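PDB 3ONR: calcium dodecin from Mycobacterium tuberculosis, which binds calcium ions at interfaces between three subunits of a hollow spherical dodecamer and may also sequester small ligands. Local coordinates for residues A[16-21]-A[42-47]. The protein carries 2 engineered substitutions. Numbering follows the deposited sequence.
Sequences TSWEQA and IEQDMA. With CA (calcium ion), chain M.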
loop_
_atom_site.group_PDB
_atom_site.type_symbol
_atom_site.label_atom_id
_atom_site.label_comp_id
_atom_site.label_asym_id
_atom_site.label_seq_id
_atom_site.Cartn_x
_atom_site.Cartn_y
_atom_site.Cartn_z
ATOM N N THR A 16 15.542 -23.100 10.531
ATOM C CA THR A 16 14.892 -23.198 11.825
ATOM C C THR A 16 13.665 -22.297 11.991
ATOM O O THR A 16 12.536 -22.773 12.237
ATOM C CB THR A 16 15.918 -22.856 12.906
ATOM O OG1 THR A 16 17.064 -23.704 12.733
ATOM C CG2 THR A 16 15.360 -23.061 14.340
ATOM N N SER A 17 13.883 -20.992 11.883
ATOM C CA SER A 17 12.885 -20.001 12.212
ATOM C C SER A 17 13.152 -18.701 11.505
ATOM O O SER A 17 14.310 -18.406 11.140
ATOM C CB SER A 17 12.833 -19.687 13.720
ATOM O OG SER A 17 14.071 -19.154 14.209
ATOM N N TRP A 18 12.126 -17.870 11.382
ATOM C CA TRP A 18 12.349 -16.492 10.850
ATOM C C TRP A 18 13.193 -15.697 11.874
ATOM O O TRP A 18 13.995 -14.822 11.485
ATOM C CB TRP A 18 11.006 -15.797 10.579
ATOM C CG TRP A 18 10.424 -16.263 9.258
ATOM C CD1 TRP A 18 11.005 -16.145 8.022
ATOM C CD2 TRP A 18 9.173 -16.882 9.054
ATOM N NE1 TRP A 18 10.186 -16.671 7.044
ATOM C CE2 TRP A 18 9.059 -17.152 7.661
ATOM C CE3 TRP A 18 8.133 -17.307 9.925
ATOM C CZ2 TRP A 18 7.970 -17.813 7.109
ATOM C CZ3 TRP A 18 7.014 -17.969 9.334
ATOM C CH2 TRP A 18 6.946 -18.153 7.938
ATOM N N GLU A 19 12.998 -15.949 13.184
ATOM C CA GLU A 19 13.881 -15.254 14.224
ATOM C C GLU A 19 15.356 -15.547 14.011
ATOM O O GLU A 19 16.213 -14.644 14.118
ATOM C CB GLU A 19 13.507 -15.753 15.630
ATOM C CG GLU A 19 12.195 -15.081 16.173
ATOM C CD GLU A 19 10.925 -15.812 15.715
ATOM O OE1 GLU A 19 11.049 -16.795 14.950
ATOM O OE2 GLU A 19 9.811 -15.453 16.206
ATOM N N GLN A 20 15.674 -16.823 13.739
ATOM C CA GLN A 20 17.066 -17.232 13.514
ATOM C C GLN A 20 17.627 -16.637 12.189
ATOM O O GLN A 20 18.762 -16.167 12.127
ATOM C CB GLN A 20 17.191 -18.753 13.455
ATOM C CG GLN A 20 18.727 -19.138 13.368
ATOM C CD GLN A 20 18.886 -20.580 13.082
ATOM O OE1 GLN A 20 19.026 -20.994 11.920
ATOM N NE2 GLN A 20 18.877 -21.380 14.137
ATOM N N ALA A 21 16.824 -16.694 11.143
ATOM C CA ALA A 21 17.173 -16.067 9.858
ATOM C C ALA A 21 17.451 -14.573 10.107
ATOM O O ALA A 21 18.509 -14.036 9.681
ATOM C CB ALA A 21 16.034 -16.266 8.858
ATOM N N ILE A 42 10.511 -6.384 6.568
ATOM C CA ILE A 42 9.832 -5.919 5.343
ATOM C C ILE A 42 9.030 -7.072 4.725
ATOM O O ILE A 42 7.884 -6.872 4.278
ATOM C CB ILE A 42 10.889 -5.438 4.272
ATOM C CG1 ILE A 42 11.848 -4.406 4.947
ATOM C CG2 ILE A 42 10.228 -4.704 3.050
ATOM C CD1 ILE A 42 11.090 -3.207 5.607
ATOM N N GLU A 43 9.639 -8.266 4.686
ATOM C CA GLU A 43 8.926 -9.429 4.046
ATOM C C GLU A 43 9.424 -10.722 4.639
ATOM O O GLU A 43 10.527 -10.781 5.138
ATOM C CB GLU A 43 9.189 -9.379 2.500
ATOM C CG GLU A 43 8.383 -10.444 1.757
ATOM C CD GLU A 43 8.463 -10.259 0.223
ATOM O OE1 GLU A 43 9.329 -10.908 -0.432
ATOM O OE2 GLU A 43 7.637 -9.476 -0.328
ATOM N N GLN A 44 8.594 -11.778 4.599
ATOM C CA GLN A 44 9.010 -13.121 4.999
ATOM C C GLN A 44 8.503 -14.085 3.922
ATOM O O GLN A 44 7.460 -13.893 3.242
ATOM C CB GLN A 44 8.345 -13.515 6.342
ATOM C CG GLN A 44 8.894 -12.712 7.508
ATOM C CD GLN A 44 8.045 -12.846 8.727
ATOM O OE1 GLN A 44 8.422 -13.524 9.692
ATOM N NE2 GLN A 44 6.857 -12.280 8.651
ATOM N N ASP A 45 9.312 -15.098 3.721
ATOM C CA ASP A 45 8.897 -16.161 2.824
ATOM C C ASP A 45 9.544 -17.468 3.247
ATOM O O ASP A 45 10.308 -17.546 4.241
ATOM C CB ASP A 45 9.068 -15.823 1.312
ATOM C CG ASP A 45 10.541 -15.833 0.827
ATOM O OD1 ASP A 45 10.805 -15.328 -0.308
ATOM O OD2 ASP A 45 11.371 -16.414 1.548
ATOM N N MET A 46 9.182 -18.503 2.508
ATOM C CA MET A 46 9.871 -19.789 2.612
ATOM C C MET A 46 10.262 -20.294 1.229
ATOM O O MET A 46 9.487 -20.199 0.263
ATOM C CB MET A 46 9.013 -20.842 3.290
ATOM C CG MET A 46 8.626 -20.460 4.679
ATOM S SD MET A 46 6.973 -21.149 4.974
ATOM C CE MET A 46 7.414 -22.776 5.208
ATOM N N ALA A 47 11.486 -20.804 1.134
ATOM C CA ALA A 47 11.886 -21.560 -0.031
ATOM C C ALA A 47 11.751 -23.025 0.277
ATOM O O ALA A 47 12.004 -23.475 1.405
ATOM C CB ALA A 47 13.314 -21.212 -0.404
HETATM CA CA CA M . 8.748 -17.550 15.017
HETATM O O HOH W 1 9.643 -19.139 16.539
HETATM O O HOH W 2 8.038 -15.911 13.515
#
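The indole of W18 reaches from the first turn of helix 18-32 to segment 42-47 of strand 38-48 and meets it in two ways. Its NE1 gives a hydrogen bond of 2.9 Å to the backbone O of D45; the carbonyl lies near the ring plane at the indole edge, and the N-H...O angle of 153° is moderately straight. Tryptophan suits this place because one side chain supplies both a donor and a broad apolar surface. Q44 lies over a face of that surface: its CB stands 4.0 Å from the centroid of the five-membered ring in a CH-pi contact, and its chain, extended beyond CG, brings the amide over the rim of that face, near W18 CG and CD2, the two planes 59° apart. M46 comes in obliquely at the six-membered ring, CG lying 3.7 Å from W18 CZ2, and its flexible thioether bends to add a Met-aromatic contact.

In the next shell, Y56 meets the indole edge-to-face, while the side chain of D45 leaves the strand away from the helix, and its carboxylate forms a salt bridge with R57. S17 is the N-cap, its OG accepting from Q20 N at 2.9 Å, a capping bond that satisfies an N-H of the helix's first turn, which carries W18 and E19. With CG beside its backbone N and a bend at chi2 (86°), E19 turns its carboxylate back to grip calcium through OE1 at 2.4 Å and OE2 at 2.6 Å; a carboxylate suits this ion because both its hard oxygens can bind. Two waters and E19 of neighbouring subunits share the ion. Here the helix-on-antiparallel-sheet fold of dodecins sets its helix start beside the calcium site where three subunits meet.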